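Local atomic coordinates of DNA repair protein XRCC1 (Mus musculus, PDB entry 3PC6), a protein that serves as a scaffold in DNA single-strand break repair, assembling repair complexes and binding poly-ADP-ribose chains, here represented by its second BRCT domain. Residues G10-D22 against F48-E60. Numbering follows the deposited sequence.
Sequences GKHFFLYGEFPGD and FVITAQEWDPNFE
Tyr16 stands off the sheet face it shares with Val49 and Thr51, and Asp56 and Phe59 meet it there; with CG anti to the backbone N (chi1 171°), the ring extends from the strand toward them. The aromatic pair is edge-to-face (T-shaped): the edge of Phe59 points at the face of the Tyr16 ring, planes at 72°, with Phe59 CZ 3.7 Å above the centre of the Tyr16 ring. At the far end, Tyr16 OH donates to Asp56 OD2 over 2.6 Å, meeting that oxygen on the anti side and somewhat out of the carboxylate plane. The other oxygen, Asp56 OD1, accepts from Asn58 N at 2.8 Å, a capping bond in the turn that leads into the helix, so the carboxylate is gripped twice. A phenylalanine in place of Tyr16 would probably leave Asp56 OD2 without this donor and the carboxylate less firmly fixed. Strands 12-16 and 48-51 are the central pair of the four-stranded parallel BRCT sheet; their ladder includes Phe14 N to Phe48 O (2.8 Å) and Ile50 N to Phe14 O (2.9 Å), both nearly straight at 168°. On the face bearing Phe13 and Leu15, covered by helix 23-33, Leu15 CD2 lies alongside Ile50 CB at 3.8 Å, while the Phe13 and Phe48 rings meet obliquely. Farther along, the Phe19 ring brings CZ edge-on to Ile50 O, 3.6 Å away.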
loop_
_atom_site.group_PDB
_atom_site.type_symbol
_atom_site.label_atom_id
_atom_site.label_comp_id
_atom_site.label_asym_id
_atom_site.label_seq_id
_atom_site.Cartn_x
_atom_site.Cartn_y
_atom_site.Cartn_z
ATOM N N GLY B 10 5.069 11.627 6.295
ATOM C CA GLY B 10 5.217 11.783 7.734
ATOM C C GLY B 10 3.961 11.521 8.559
ATOM O O GLY B 10 3.991 11.605 9.781
ATOM N N LYS B 11 2.854 11.198 7.900
ATOM C CA LYS B 11 1.594 10.958 8.608
ATOM C C LYS B 11 1.292 9.462 8.734
ATOM O O LYS B 11 1.401 8.730 7.760
ATOM C CB LYS B 11 0.450 11.662 7.883
ATOM C CG LYS B 11 0.622 13.172 7.803
ATOM C CD LYS B 11 -0.677 13.854 7.426
ATOM C CE LYS B 11 -0.470 15.348 7.251
ATOM N NZ LYS B 11 0.355 15.925 8.342
ATOM N N HIS B 12 0.900 9.024 9.928
ATOM C CA HIS B 12 0.631 7.610 10.186
ATOM C C HIS B 12 -0.852 7.318 10.366
ATOM O O HIS B 12 -1.529 8.003 11.133
ATOM C CB HIS B 12 1.411 7.148 11.411
ATOM C CG HIS B 12 2.892 7.296 11.258
ATOM N ND1 HIS B 12 3.717 6.235 10.955
ATOM C CD2 HIS B 12 3.693 8.385 11.337
ATOM C CE1 HIS B 12 4.965 6.661 10.865
ATOM N NE2 HIS B 12 4.978 7.962 11.093
ATOM N N PHE B 13 -1.344 6.306 9.647
ATOM C CA PHE B 13 -2.768 5.980 9.627
ATOM C C PHE B 13 -3.012 4.576 10.161
ATOM O O PHE B 13 -2.205 3.671 9.939
ATOM C CB PHE B 13 -3.315 6.041 8.189
ATOM C CG PHE B 13 -3.129 7.375 7.511
ATOM C CD1 PHE B 13 -1.867 7.798 7.107
ATOM C CD2 PHE B 13 -4.218 8.183 7.247
ATOM C CE1 PHE B 13 -1.694 9.024 6.474
ATOM C CE2 PHE B 13 -4.060 9.406 6.622
ATOM C CZ PHE B 13 -2.792 9.829 6.230
ATOM N N PHE B 14 -4.127 4.403 10.858
ATOM C CA PHE B 14 -4.642 3.089 11.213
ATOM C C PHE B 14 -6.044 2.961 10.612
ATOM O O PHE B 14 -6.897 3.819 10.828
ATOM C CB PHE B 14 -4.706 2.935 12.731
ATOM C CG PHE B 14 -5.265 1.621 13.182
ATOM C CD1 PHE B 14 -4.458 0.498 13.261
ATOM C CD2 PHE B 14 -6.600 1.510 13.550
ATOM C CE1 PHE B 14 -4.980 -0.721 13.689
ATOM C CE2 PHE B 14 -7.129 0.302 13.971
ATOM C CZ PHE B 14 -6.315 -0.819 14.035
ATOM N N LEU B 15 -6.280 1.914 9.830
ATOM C CA LEU B 15 -7.595 1.724 9.229
ATOM C C LEU B 15 -8.435 0.873 10.176
ATOM O O LEU B 15 -8.159 -0.307 10.411
ATOM C CB LEU B 15 -7.481 1.086 7.829
ATOM C CG LEU B 15 -6.615 1.880 6.828
ATOM C CD1 LEU B 15 -6.602 1.203 5.439
ATOM C CD2 LEU B 15 -7.059 3.339 6.700
ATOM N N TYR B 16 -9.446 1.488 10.762
ATOM C CA TYR B 16 -10.229 0.791 11.773
ATOM C C TYR B 16 -11.401 0.059 11.132
ATOM O O TYR B 16 -12.217 0.666 10.452
ATOM C CB TYR B 16 -10.721 1.786 12.825
ATOM C CG TYR B 16 -11.719 1.198 13.794
ATOM C CD1 TYR B 16 -11.316 0.704 15.024
ATOM C CD2 TYR B 16 -13.066 1.127 13.466
ATOM C CE1 TYR B 16 -12.236 0.155 15.910
ATOM C CE2 TYR B 16 -13.996 0.576 14.341
ATOM C CZ TYR B 16 -13.576 0.095 15.559
ATOM O OH TYR B 16 -14.502 -0.446 16.425
ATOM N N GLY B 17 -11.460 -1.253 11.331
ATOM C CA GLY B 17 -12.635 -2.023 10.981
ATOM C C GLY B 17 -12.912 -2.232 9.512
ATOM O O GLY B 17 -12.003 -2.208 8.665
ATOM N N GLU B 18 -14.197 -2.426 9.208
ATOM C CA GLU B 18 -14.633 -2.813 7.876
ATOM C C GLU B 18 -15.144 -1.652 7.031
ATOM O O GLU B 18 -15.701 -0.676 7.542
ATOM C CB GLU B 18 -15.695 -3.912 7.971
ATOM C CG GLU B 18 -15.171 -5.180 8.617
ATOM C CD GLU B 18 -16.210 -6.284 8.676
ATOM O OE1 GLU B 18 -17.410 -5.967 8.821
ATOM O OE2 GLU B 18 -15.820 -7.468 8.584
ATOM N N PHE B 19 -14.923 -1.779 5.733
ATOM C CA PHE B 19 -15.324 -0.802 4.743
ATOM C C PHE B 19 -16.027 -1.558 3.620
ATOM O O PHE B 19 -15.735 -2.736 3.380
ATOM C CB PHE B 19 -14.095 -0.062 4.206
ATOM C CG PHE B 19 -13.342 0.705 5.269
ATOM C CD1 PHE B 19 -12.361 0.084 6.022
ATOM C CD2 PHE B 19 -13.647 2.034 5.531
ATOM C CE1 PHE B 19 -11.681 0.784 7.025
ATOM C CE2 PHE B 19 -12.978 2.737 6.518
ATOM C CZ PHE B 19 -11.994 2.109 7.268
ATOM N N PRO B 20 -16.958 -0.890 2.928
ATOM C CA PRO B 20 -17.755 -1.593 1.912
ATOM C C PRO B 20 -16.968 -1.974 0.652
ATOM O O PRO B 20 -16.118 -1.216 0.166
ATOM C CB PRO B 20 -18.870 -0.593 1.579
ATOM C CG PRO B 20 -18.349 0.734 1.988
ATOM C CD PRO B 20 -17.416 0.494 3.145
ATOM N N GLY B 21 -17.265 -3.164 0.131
ATOM C CA GLY B 21 -16.655 -3.643 -1.098
ATOM C C GLY B 21 -15.142 -3.674 -1.029
ATOM O O GLY B 21 -14.565 -4.265 -0.114
ATOM N N ASP B 22 -14.500 -3.021 -1.992
ATOM C CA ASP B 22 -13.044 -2.971 -2.048
ATOM C C ASP B 22 -12.492 -1.642 -1.522
ATOM O O ASP B 22 -11.378 -1.242 -1.864
ATOM C CB ASP B 22 -12.559 -3.220 -3.481
ATOM N N PHE B 48 -3.830 9.193 12.772
ATOM C CA PHE B 48 -5.176 9.213 12.205
ATOM C C PHE B 48 -5.803 7.825 12.201
ATOM O O PHE B 48 -5.253 6.889 11.636
ATOM C CB PHE B 48 -5.161 9.763 10.772
ATOM C CG PHE B 48 -4.575 11.131 10.682
ATOM C CD1 PHE B 48 -3.238 11.304 10.372
ATOM C CD2 PHE B 48 -5.348 12.250 10.985
ATOM C CE1 PHE B 48 -2.677 12.578 10.330
ATOM C CE2 PHE B 48 -4.795 13.533 10.940
ATOM C CZ PHE B 48 -3.456 13.695 10.619
ATOM N N VAL B 49 -6.953 7.719 12.849
ATOM C CA VAL B 49 -7.770 6.506 12.835
ATOM C C VAL B 49 -8.908 6.727 11.840
ATOM O O VAL B 49 -9.750 7.616 12.034
ATOM C CB VAL B 49 -8.334 6.236 14.240
ATOM C CG1 VAL B 49 -9.287 5.041 14.233
ATOM C CG2 VAL B 49 -7.184 6.022 15.227
ATOM N N ILE B 50 -8.903 5.958 10.756
ATOM C CA ILE B 50 -9.919 6.083 9.716
ATOM C C ILE B 50 -11.007 5.056 9.960
ATOM O O ILE B 50 -10.719 3.867 10.078
ATOM C CB ILE B 50 -9.335 5.853 8.312
ATOM C CG1 ILE B 50 -8.086 6.713 8.092
ATOM C CG2 ILE B 50 -10.402 6.086 7.247
ATOM C CD1 ILE B 50 -8.295 8.231 8.237
ATOM N N THR B 51 -12.251 5.514 10.059
ATOM C CA THR B 51 -13.362 4.626 10.388
ATOM C C THR B 51 -14.658 4.998 9.666
ATOM O O THR B 51 -15.014 6.171 9.590
ATOM C CB THR B 51 -13.630 4.593 11.909
ATOM O OG1 THR B 51 -14.837 3.864 12.170
ATOM C CG2 THR B 51 -13.759 6.006 12.480
ATOM N N ALA B 52 -15.358 3.992 9.149
ATOM C CA ALA B 52 -16.682 4.202 8.558
ATOM C C ALA B 52 -17.810 3.844 9.553
ATOM O O ALA B 52 -18.996 3.957 9.231
ATOM C CB ALA B 52 -16.818 3.367 7.275
ATOM N N GLN B 53 -17.420 3.428 10.756
ATOM C CA GLN B 53 -18.348 2.888 11.752
ATOM C C GLN B 53 -18.787 3.936 12.780
ATOM O O GLN B 53 -18.267 5.048 12.800
ATOM C CB GLN B 53 -17.678 1.721 12.490
ATOM C CG GLN B 53 -17.008 0.694 11.576
ATOM C CD GLN B 53 -17.998 -0.216 10.871
ATOM O OE1 GLN B 53 -17.882 -0.472 9.669
ATOM N NE2 GLN B 53 -18.975 -0.717 11.617
ATOM N N GLU B 54 -19.744 3.569 13.632
ATOM C CA GLU B 54 -20.115 4.399 14.774
ATOM C C GLU B 54 -18.906 4.513 15.702
ATOM O O GLU B 54 -18.072 3.610 15.739
ATOM C CB GLU B 54 -21.297 3.774 15.538
ATOM N N TRP B 55 -18.806 5.619 16.429
ATOM C CA TRP B 55 -17.775 5.784 17.448
ATOM C C TRP B 55 -17.659 4.512 18.275
ATOM O O TRP B 55 -18.664 3.946 18.704
ATOM C CB TRP B 55 -18.121 6.957 18.376
ATOM C CG TRP B 55 -17.085 7.233 19.437
ATOM C CD1 TRP B 55 -17.083 6.776 20.725
ATOM C CD2 TRP B 55 -15.910 8.039 19.296
ATOM N NE1 TRP B 55 -15.979 7.253 21.394
ATOM C CE2 TRP B 55 -15.240 8.023 20.535
ATOM C CE3 TRP B 55 -15.354 8.767 18.240
ATOM C CZ2 TRP B 55 -14.047 8.708 20.746
ATOM C CZ3 TRP B 55 -14.172 9.450 18.458
ATOM C CH2 TRP B 55 -13.532 9.413 19.701
ATOM N N ASP B 56 -16.429 4.060 18.486
ATOM C CA ASP B 56 -16.160 2.912 19.344
ATOM C C ASP B 56 -15.760 3.430 20.720
ATOM O O ASP B 56 -14.788 4.178 20.842
ATOM C CB ASP B 56 -15.034 2.069 18.732
ATOM C CG ASP B 56 -14.735 0.800 19.530
ATOM O OD1 ASP B 56 -15.067 0.743 20.735
ATOM O OD2 ASP B 56 -14.144 -0.134 18.948
ATOM N N PRO B 57 -16.510 3.043 21.766
ATOM C CA PRO B 57 -16.205 3.505 23.124
ATOM C C PRO B 57 -14.778 3.187 23.561
ATOM O O PRO B 57 -14.248 3.865 24.438
ATOM C CB PRO B 57 -17.219 2.745 24.000
ATOM C CG PRO B 57 -18.344 2.425 23.091
ATOM C CD PRO B 57 -17.740 2.226 21.717
ATOM N N ASN B 58 -14.171 2.165 22.966
ATOM C CA ASN B 58 -12.791 1.812 23.289
ATOM C C ASN B 58 -11.775 2.838 22.785
ATOM O O ASN B 58 -10.615 2.821 23.198
ATOM C CB ASN B 58 -12.445 0.421 22.752
ATOM C CG ASN B 58 -13.244 -0.678 23.427
ATOM O OD1 ASN B 58 -13.767 -0.495 24.526
ATOM N ND2 ASN B 58 -13.344 -1.824 22.770
ATOM N N PHE B 59 -12.209 3.726 21.893
ATOM C CA PHE B 59 -11.348 4.803 21.411
ATOM C C PHE B 59 -10.917 5.658 22.612
ATOM O O PHE B 59 -9.865 6.294 22.596
ATOM C CB PHE B 59 -12.062 5.692 20.390
ATOM C CG PHE B 59 -12.231 5.068 19.031
ATOM C CD1 PHE B 59 -11.462 3.976 18.638
ATOM C CD2 PHE B 59 -13.147 5.603 18.128
ATOM C CE1 PHE B 59 -11.626 3.417 17.375
ATOM C CE2 PHE B 59 -13.314 5.058 16.871
ATOM C CZ PHE B 59 -12.556 3.959 16.491
ATOM N N GLU B 60 -11.733 5.669 23.658
ATOM C CA GLU B 60 -11.380 6.429 24.847
ATOM C C GLU B 60 -10.088 5.894 25.479
ATOM O O GLU B 60 -9.265 6.668 25.963
ATOM C CB GLU B 60 -12.523 6.464 25.869
ATOM C CG GLU B 60 -12.237 7.451 27.002
ATOM C CD GLU B 60 -13.384 7.608 27.992
ATOM O OE1 GLU B 60 -14.495 7.092 27.731
ATOM O OE2 GLU B 60 -13.168 8.262 29.036
HETATM O O HOH W 1 -14.642 1.177 9.544
#